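Local coordinates for core protein VP4 (Bluetongue virus, PDB 2JHP), which caps viral messenger RNA as a multifunctional enzyme and is one of the five proteins that form the virus's inner capsid, at residues Pro510-Ile515 and Lys591-Glu596; Asp514-Arg519 and Leu568-Lys573. One frame throughout, in Å; residues are numbered along the deposited sequence.

Both contacts start from the loop that leads from strand 499-503 to helix 523-533, and they share Asp514 and Ile515; their centres lie about 10 Å apart. Contact 1 is partly buried and joins that loop to a second loop, 591-596, with two hydrogen bonds at one end and van der Waals touching by Val512 and Pro510 along the rest. Contact 2 is fully buried and lays 514-519 on helix 568-576 through leucine, cysteine and two tryptophans, with no hydrogen bond across it. Asp514 OD1 serves the loop pairing of contact 1; OD2 holds the turn that presents Ser516 in contact 2 and is also in a salt bridge with Arg60. A weak bond from Trp570 NE1 to Val512 O also ties the two together.

Contact 1: residues Pro510-Ile515 and Lys591-Glu596; sequences PPVPDI and KRSAAE
Two irregular loops pair here, one between strand 499-503 and helix 523-533, the other between helices 568-576 and 612-625. Their touching parts run in roughly the same direction (26° apart), and in the first Pro511 and Pro513 each centre an inverse gamma turn. Asp514 and Glu596 make the join. The backbone N of Glu596 gives its hydrogen to Asp514 OD1 at 3.1 Å, meeting that oxygen nearly along its C-O axis. In return, Ile515 N donates to Glu596 O at 3.1 Å, with the N-H bent to 149° at the hydrogen, so Glu596 is gripped through both its N and its O. The same carbonyl oxygen also receives a CA-H...O contact from Asp514 CA at 3.5 Å. Asp514 OD1 comes within 3.2 Å of Ala595 CB. Next along, Val512 CG1 rests 3.8 Å from Ala595 CB and also meets Ser593 CB. At the far end Pro510 CG lies 3.9 Å from Arg592 NH1 and 4.0 Å from Ser593 OG; the arginine side chain crosses the proline at about a right angle. Asp514 OD2 forms a salt bridge with Arg60, while Ser593 OG bonds to Asp589 O. Trp479 of helix 470-480 packs on Val512, Asp514 and Ala595, and helix 568-576 meets Pro511 and Pro513.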
ATOM      1  N   PRO A 510      -9.906  -2.372 -30.344  1.00-19.13           N
ATOM      2  CA  PRO A 510     -10.477  -1.039 -30.584  1.00 -9.68           C
ATOM      3  C   PRO A 510     -10.588  -0.155 -29.367  1.00  5.33           C
ATOM      4  O   PRO A 510     -10.914  -0.646 -28.289  1.00  8.26           O
ATOM      5  CB  PRO A 510     -11.874  -1.342 -31.177  1.00-13.83           C
ATOM      6  CG  PRO A 510     -12.084  -2.806 -31.007  1.00 -2.17           C
ATOM      7  CD  PRO A 510     -10.723  -3.422 -30.987  1.00 -1.04           C
ATOM      8  N   PRO A 511     -10.291   1.149 -29.536  1.00 33.23           N
ATOM      9  CA  PRO A 511     -10.386   2.151 -28.473  1.00 31.30           C
ATOM     10  C   PRO A 511     -11.833   2.372 -28.025  1.00  8.01           C
ATOM     11  O   PRO A 511     -12.428   3.414 -28.307  1.00  8.26           O
ATOM     12  CB  PRO A 511      -9.802   3.412 -29.124  1.00 51.03           C
ATOM     13  CG  PRO A 511      -9.918   3.189 -30.587  1.00 27.33           C
ATOM     14  CD  PRO A 511      -9.811   1.726 -30.807  1.00 51.54           C
ATOM     15  N   VAL A 512     -12.379   1.382 -27.325  1.00  8.50           N
ATOM     16  CA  VAL A 512     -13.788   1.367 -26.931  1.00  4.76           C
ATOM     17  C   VAL A 512     -14.053   2.297 -25.711  1.00  6.69           C
ATOM     18  O   VAL A 512     -13.162   2.482 -24.874  1.00 17.70           O
ATOM     19  CB  VAL A 512     -14.257  -0.110 -26.699  1.00 11.65           C
ATOM     20  CG1 VAL A 512     -13.754  -0.651 -25.375  1.00 -7.77           C
ATOM     21  CG2 VAL A 512     -15.764  -0.239 -26.785  1.00  1.02           C
ATOM     22  N   PRO A 513     -15.264   2.903 -25.622  1.00 10.79           N
ATOM     23  CA  PRO A 513     -15.571   3.835 -24.541  1.00  1.36           C
ATOM     24  C   PRO A 513     -15.996   3.152 -23.237  1.00  5.20           C
ATOM     25  O   PRO A 513     -17.087   3.432 -22.718  1.00 11.54           O
ATOM     26  CB  PRO A 513     -16.742   4.636 -25.111  1.00-10.64           C
ATOM     27  CG  PRO A 513     -17.478   3.641 -25.942  1.00 -8.34           C
ATOM     28  CD  PRO A 513     -16.408   2.761 -26.544  1.00  6.60           C
ATOM     29  N   ASP A 514     -15.134   2.289 -22.703  1.00 10.83           N
ATOM     30  CA  ASP A 514     -15.458   1.541 -21.490  1.00 20.54           C
ATOM     31  C   ASP A 514     -15.573   2.404 -20.221  1.00 36.65           C
ATOM     32  O   ASP A 514     -14.913   3.432 -20.093  1.00 15.82           O
ATOM     33  CB  ASP A 514     -14.449   0.423 -21.279  1.00 14.43           C
ATOM     34  CG  ASP A 514     -14.835  -0.495 -20.148  1.00  0.93           C
ATOM     35  OD1 ASP A 514     -15.723  -1.357 -20.341  1.00 23.23           O
ATOM     36  OD2 ASP A 514     -14.253  -0.334 -19.055  1.00 43.14           O
ATOM     37  N   ILE A 515     -16.427   1.956 -19.303  1.00 36.59           N
ATOM     38  CA  ILE A 515     -16.677   2.598 -18.010  1.00 29.24           C
ATOM     39  C   ILE A 515     -15.405   3.119 -17.327  1.00  7.90           C
ATOM     40  O   ILE A 515     -15.401   4.215 -16.770  1.00 12.04           O
ATOM     41  CB  ILE A 515     -17.482   1.634 -17.086  1.00 37.97           C
ATOM     42  CG1 ILE A 515     -18.969   1.947 -17.167  1.00 34.88           C
ATOM     43  CG2 ILE A 515     -17.066   1.726 -15.631  1.00  8.15           C
ATOM     44  CD1 ILE A 515     -19.835   0.768 -16.835  1.00 24.81           C
ATOM     45  N   LYS A 591     -18.443  -5.954 -27.625  1.00 10.38           N
ATOM     46  CA  LYS A 591     -19.075  -7.149 -27.050  1.00 33.09           C
ATOM     47  C   LYS A 591     -18.271  -8.313 -26.397  1.00 19.98           C
ATOM     48  O   LYS A 591     -18.511  -8.544 -25.208  1.00 17.75           O
ATOM     49  CB  LYS A 591     -20.222  -7.656 -27.955  1.00 46.81           C
ATOM     50  CG  LYS A 591     -20.136  -9.106 -28.453  1.00 79.22           C
ATOM     51  CD  LYS A 591     -20.575 -10.159 -27.426  1.00-18.93           C
ATOM     52  CE  LYS A 591     -20.773 -11.506 -28.191  1.00 -4.74           C
ATOM     53  NZ  LYS A 591     -20.985 -12.657 -27.255  1.00-13.60           N
ATOM     54  N   ARG A 592     -17.326  -9.036 -27.033  1.00  5.05           N
ATOM     55  CA  ARG A 592     -16.355  -8.693 -28.109  1.00 12.27           C
ATOM     56  C   ARG A 592     -15.121  -8.076 -27.453  1.00 14.58           C
ATOM     57  O   ARG A 592     -14.079  -8.727 -27.353  1.00 21.75           O
ATOM     58  CB  ARG A 592     -16.887  -7.853 -29.282  1.00 18.51           C
ATOM     59  CG  ARG A 592     -15.778  -7.255 -30.186  1.00 -9.16           C
ATOM     60  CD  ARG A 592     -15.478  -8.068 -31.485  1.00 30.12           C
ATOM     61  NE  ARG A 592     -14.019  -8.041 -31.780  1.00  3.19           N
ATOM     62  CZ  ARG A 592     -13.330  -7.007 -32.320  1.00  0.96           C
ATOM     63  NH1 ARG A 592     -13.943  -5.862 -32.667  1.00 -7.02           N
ATOM     64  NH2 ARG A 592     -12.005  -7.109 -32.466  1.00 13.72           N
ATOM     65  N   SER A 593     -15.253  -6.833 -26.998  1.00  8.60           N
ATOM     66  CA  SER A 593     -14.234  -6.221 -26.157  1.00 13.60           C
ATOM     67  C   SER A 593     -14.532  -6.536 -24.697  1.00 20.16           C
ATOM     68  O   SER A 593     -13.719  -6.230 -23.815  1.00 17.12           O
ATOM     69  CB  SER A 593     -14.172  -4.705 -26.372  1.00  5.85           C
ATOM     70  OG  SER A 593     -13.594  -4.396 -27.632  1.00  4.49           O
ATOM     71  N   ALA A 594     -15.695  -7.154 -24.453  1.00-16.34           N
ATOM     72  CA  ALA A 594     -16.177  -7.419 -23.086  1.00-13.82           C
ATOM     73  C   ALA A 594     -16.248  -6.120 -22.283  1.00 -5.69           C
ATOM     74  O   ALA A 594     -15.883  -6.074 -21.110  1.00 -1.41           O
ATOM     75  CB  ALA A 594     -15.292  -8.469 -22.374  1.00 -9.55           C
ATOM     76  N   ALA A 595     -16.726  -5.068 -22.939  1.00-12.07           N
ATOM     77  CA  ALA A 595     -16.794  -3.738 -22.350  1.00 -9.30           C
ATOM     78  C   ALA A 595     -18.231  -3.309 -22.164  1.00 -9.30           C
ATOM     79  O   ALA A 595     -19.097  -3.672 -22.936  1.00 -9.63           O
ATOM     80  CB  ALA A 595     -16.074  -2.735 -23.235  1.00 -9.35           C
ATOM     81  N   GLU A 596     -18.469  -2.520 -21.127  1.00-13.76           N
ATOM     82  CA  GLU A 596     -19.774  -1.920 -20.876  1.00 -7.76           C
ATOM     83  C   GLU A 596     -19.646  -0.425 -20.684  1.00 10.54           C
ATOM     84  O   GLU A 596     -18.539   0.115 -20.641  1.00 11.64           O
ATOM     85  CB  GLU A 596     -20.484  -2.584 -19.693  1.00  4.35           C
ATOM     86  CG  GLU A 596     -19.579  -2.974 -18.539  1.00  8.81           C
ATOM     87  CD  GLU A 596     -20.041  -4.247 -17.857  1.00 27.85           C
ATOM     88  OE1 GLU A 596     -21.189  -4.676 -18.109  1.00 12.37           O
ATOM     89  OE2 GLU A 596     -19.258  -4.816 -17.065  1.00  7.37           O
TER

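Contact 2: residues Asp514-Arg519 and Leu568-Lys573; sequences DISLCR and LFWWFK
Leu517 meets Trp570 and Trp571, two consecutive residues of helix 568-576, and its main contact is CH-pi. CD2 sits over one face of the Trp570 indole, 3.5 Å from the centroid of the five-membered ring and only 8° off its normal. CD1 lies 3.7 Å from Trp570 CE3, and CB approaches the six-membered ring, so the leucine spreads across both rings. CG, anti to the backbone N (chi1 -179°), lies 4.1 Å from Trp570 CD2. The leucine and the indole point past one another, running opposite ways. Leu517 CD2 also reaches Trp571 CD1, at 4.1 Å.

The sulfur-aromatic contact is Cys518 SG, which lies in the plane of Trp571 at its edge, 3.9 Å from CD1.

No hydrogen bond crosses between the two segments. At the edge of Trp570, Ser516 OG comes to 3.1 Å from CH2, and this hydroxyl donates to Asp514 OD2 on its anti lone pair. Ser516 N reaches OD2 as well, at 3.1 Å, from above the carboxylate plane. Asp514 O takes Leu517 N and Cys518 N from opposite faces, and OD2 is also in a salt bridge with Arg60.

Phe476 meets the Trp570 ring at a steep angle, and the His554 ring meets Trp571 with the planes about 20° apart. The whole is an Asx turn leading into a short helical bend at 515-517; Leu517 on the bend and Cys518 just after it pack against helix 568-576 through two consecutive tryptophans.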
ATOM      1  N   ASP A 514     -15.134   2.289 -22.703  1.00 10.83           N
ATOM      2  CA  ASP A 514     -15.458   1.541 -21.490  1.00 20.54           C
ATOM      3  C   ASP A 514     -15.573   2.404 -20.221  1.00 36.65           C
ATOM      4  O   ASP A 514     -14.913   3.432 -20.093  1.00 15.82           O
ATOM      5  CB  ASP A 514     -14.449   0.423 -21.279  1.00 14.43           C
ATOM      6  CG  ASP A 514     -14.835  -0.495 -20.148  1.00  0.93           C
ATOM      7  OD1 ASP A 514     -15.723  -1.357 -20.341  1.00 23.23           O
ATOM      8  OD2 ASP A 514     -14.253  -0.334 -19.055  1.00 43.14           O
ATOM      9  N   ILE A 515     -16.427   1.956 -19.303  1.00 36.59           N
ATOM     10  CA  ILE A 515     -16.677   2.598 -18.010  1.00 29.24           C
ATOM     11  C   ILE A 515     -15.405   3.119 -17.327  1.00  7.90           C
ATOM     12  O   ILE A 515     -15.401   4.215 -16.770  1.00 12.04           O
ATOM     13  CB  ILE A 515     -17.482   1.634 -17.086  1.00 37.97           C
ATOM     14  CG1 ILE A 515     -18.969   1.947 -17.167  1.00 34.88           C
ATOM     15  CG2 ILE A 515     -17.066   1.726 -15.631  1.00  8.15           C
ATOM     16  CD1 ILE A 515     -19.835   0.768 -16.835  1.00 24.81           C
ATOM     17  N   SER A 516     -14.332   2.329 -17.397  1.00 -7.30           N
ATOM     18  CA  SER A 516     -13.023   2.694 -16.868  1.00  7.82           C
ATOM     19  C   SER A 516     -12.607   4.079 -17.350  1.00 21.34           C
ATOM     20  O   SER A 516     -12.019   4.857 -16.610  1.00 16.80           O
ATOM     21  CB  SER A 516     -11.992   1.645 -17.301  1.00 -3.63           C
ATOM     22  OG  SER A 516     -11.866   1.584 -18.709  1.00 12.39           O
ATOM     23  N   LEU A 517     -12.923   4.367 -18.606  1.00 11.66           N
ATOM     24  CA  LEU A 517     -12.641   5.657 -19.211  1.00 14.16           C
ATOM     25  C   LEU A 517     -13.759   6.686 -18.929  1.00 15.25           C
ATOM     26  O   LEU A 517     -13.480   7.808 -18.507  1.00 25.92           O
ATOM     27  CB  LEU A 517     -12.435   5.468 -20.720  1.00 15.64           C
ATOM     28  CG  LEU A 517     -12.102   6.670 -21.604  1.00 27.38           C
ATOM     29  CD1 LEU A 517     -10.718   7.220 -21.282  1.00 23.36           C
ATOM     30  CD2 LEU A 517     -12.225   6.301 -23.094  1.00  8.90           C
ATOM     31  N   CYS A 518     -15.013   6.275 -19.145  1.00 14.39           N
ATOM     32  CA  CYS A 518     -16.146   7.189 -19.248  1.00 10.24           C
ATOM     33  C   CYS A 518     -17.237   6.945 -18.219  1.00 22.42           C
ATOM     34  O   CYS A 518     -17.988   5.972 -18.304  1.00 32.07           O
ATOM     35  CB  CYS A 518     -16.746   7.134 -20.656  1.00 19.29           C
ATOM     36  SG  CYS A 518     -15.583   7.562 -21.957  1.00 17.51           S
ATOM     37  N   ARG A 519     -17.309   7.847 -17.245  1.00 18.99           N
ATOM     38  CA  ARG A 519     -18.406   7.875 -16.287  1.00 14.08           C
ATOM     39  C   ARG A 519     -19.025   9.273 -16.288  1.00 13.34           C
ATOM     40  O   ARG A 519     -20.180   9.432 -16.668  1.00 11.54           O
ATOM     41  CB  ARG A 519     -17.933   7.418 -14.899  1.00  4.23           C
ATOM     42  CG  ARG A 519     -17.675   5.887 -14.825  1.00 -9.34           C
ATOM     43  CD  ARG A 519     -16.577   5.490 -13.852  1.00 16.13           C
ATOM     44  NE  ARG A 519     -15.253   5.720 -14.429  1.00-10.48           N
ATOM     45  CZ  ARG A 519     -14.346   6.554 -13.937  1.00  6.21           C
ATOM     46  NH1 ARG A 519     -14.591   7.238 -12.818  1.00-12.60           N
ATOM     47  NH2 ARG A 519     -13.181   6.693 -14.559  1.00-11.37           N
ATOM     48  N   LEU A 568      -6.953  11.355 -21.660  1.00 18.83           N
ATOM     49  CA  LEU A 568      -7.068  12.139 -22.888  1.00  4.09           C
ATOM     50  C   LEU A 568      -6.684  11.360 -24.139  1.00 23.03           C
ATOM     51  O   LEU A 568      -7.412  11.369 -25.124  1.00  6.94           O
ATOM     52  CB  LEU A 568      -6.241  13.426 -22.800  1.00 -5.53           C
ATOM     53  CG  LEU A 568      -6.850  14.578 -21.993  1.00  7.81           C
ATOM     54  CD1 LEU A 568      -5.977  15.814 -22.131  1.00  3.58           C
ATOM     55  CD2 LEU A 568      -8.276  14.889 -22.443  1.00 -7.45           C
ATOM     56  N   PHE A 569      -5.543  10.684 -24.097  1.00  6.59           N
ATOM     57  CA  PHE A 569      -5.040   9.979 -25.279  1.00 18.86           C
ATOM     58  C   PHE A 569      -6.033   8.933 -25.767  1.00  3.44           C
ATOM     59  O   PHE A 569      -6.394   8.909 -26.929  1.00 -7.83           O
ATOM     60  CB  PHE A 569      -3.701   9.310 -24.984  1.00 24.17           C
ATOM     61  CG  PHE A 569      -2.704   9.479 -26.075  1.00-12.98           C
ATOM     62  CD1 PHE A 569      -1.495  10.126 -25.840  1.00 40.07           C
ATOM     63  CD2 PHE A 569      -2.980   9.016 -27.346  1.00 83.71           C
ATOM     64  CE1 PHE A 569      -0.573  10.299 -26.865  1.00 10.28           C
ATOM     65  CE2 PHE A 569      -2.078   9.181 -28.353  1.00-12.56           C
ATOM     66  CZ  PHE A 569      -0.864   9.820 -28.123  1.00 23.39           C
ATOM     67  N   TRP A 570      -6.471   8.067 -24.859  1.00 -6.76           N
ATOM     68  CA  TRP A 570      -7.469   7.045 -25.158  1.00  6.82           C
ATOM     69  C   TRP A 570      -8.809   7.682 -25.563  1.00 20.11           C
ATOM     70  O   TRP A 570      -9.455   7.239 -26.517  1.00  8.86           O
ATOM     71  CB  TRP A 570      -7.601   6.137 -23.934  1.00 24.12           C
ATOM     72  CG  TRP A 570      -8.677   5.123 -23.961  1.00-11.25           C
ATOM     73  CD1 TRP A 570      -9.461   4.772 -25.023  1.00-17.67           C
ATOM     74  CD2 TRP A 570      -9.062   4.273 -22.877  1.00 -8.03           C
ATOM     75  NE1 TRP A 570     -10.330   3.768 -24.657  1.00 -8.71           N
ATOM     76  CE2 TRP A 570     -10.104   3.446 -23.342  1.00 13.14           C
ATOM     77  CE3 TRP A 570      -8.621   4.130 -21.547  1.00 -9.30           C
ATOM     78  CZ2 TRP A 570     -10.723   2.496 -22.530  1.00  4.13           C
ATOM     79  CZ3 TRP A 570      -9.244   3.189 -20.737  1.00  9.14           C
ATOM     80  CH2 TRP A 570     -10.276   2.379 -21.237  1.00 -7.87           C
ATOM     81  N   TRP A 571      -9.198   8.732 -24.844  1.00  8.38           N
ATOM     82  CA  TRP A 571     -10.431   9.468 -25.134  1.00 -7.44           C
ATOM     83  C   TRP A 571     -10.407  10.092 -26.538  1.00 11.24           C
ATOM     84  O   TRP A 571     -11.322   9.871 -27.322  1.00 17.76           O
ATOM     85  CB  TRP A 571     -10.703  10.517 -24.052  1.00 10.06           C
ATOM     86  CG  TRP A 571     -12.126  10.939 -23.972  1.00  7.53           C
ATOM     87  CD1 TRP A 571     -13.142  10.280 -23.345  1.00 35.29           C
ATOM     88  CD2 TRP A 571     -12.696  12.128 -24.527  1.00 -8.30           C
ATOM     89  NE1 TRP A 571     -14.315  10.983 -23.476  1.00  8.39           N
ATOM     90  CE2 TRP A 571     -14.071  12.118 -24.205  1.00 10.47           C
ATOM     91  CE3 TRP A 571     -12.182  13.198 -25.282  1.00 -3.11           C
ATOM     92  CZ2 TRP A 571     -14.938  13.134 -24.610  1.00 17.08           C
ATOM     93  CZ3 TRP A 571     -13.044  14.209 -25.676  1.00 29.91           C
ATOM     94  CH2 TRP A 571     -14.404  14.168 -25.343  1.00 10.73           C
ATOM     95  N   PHE A 572      -9.351  10.838 -26.864  1.00  4.48           N
ATOM     96  CA  PHE A 572      -9.185  11.367 -28.219  1.00  7.26           C
ATOM     97  C   PHE A 572      -9.198  10.241 -29.243  1.00  1.81           C
ATOM     98  O   PHE A 572      -9.678  10.420 -30.373  1.00 -9.58           O
ATOM     99  CB  PHE A 572      -7.891  12.181 -28.363  1.00 13.37           C
ATOM    100  CG  PHE A 572      -7.913  13.515 -27.657  1.00 10.27           C
ATOM    101  CD1 PHE A 572      -9.061  14.303 -27.641  1.00 10.03           C
ATOM    102  CD2 PHE A 572      -6.769  14.001 -27.031  1.00 15.91           C
ATOM    103  CE1 PHE A 572      -9.072  15.537 -26.995  1.00 29.41           C
ATOM    104  CE2 PHE A 572      -6.772  15.234 -26.388  1.00 34.33           C
ATOM    105  CZ  PHE A 572      -7.926  16.002 -26.371  1.00 58.43           C
ATOM    106  N   LYS A 573      -8.677   9.075 -28.868  1.00 15.27           N
ATOM    107  CA  LYS A 573      -8.655   7.951 -29.800  1.00 16.38           C
ATOM    108  C   LYS A 573     -10.058   7.377 -29.983  1.00  9.07           C
ATOM    109  O   LYS A 573     -10.411   6.941 -31.072  1.00  0.61           O
ATOM    110  CB  LYS A 573      -7.659   6.872 -29.370  1.00 32.17           C
ATOM    111  CG  LYS A 573      -7.192   6.005 -30.530  1.00  9.37           C
ATOM    112  CD  LYS A 573      -6.180   4.933 -30.130  1.00 19.15           C
ATOM    113  CE  LYS A 573      -5.961   3.930 -31.271  1.00-10.31           C
ATOM    114  NZ  LYS A 573      -5.180   2.737 -30.812  1.00 16.26           N
TER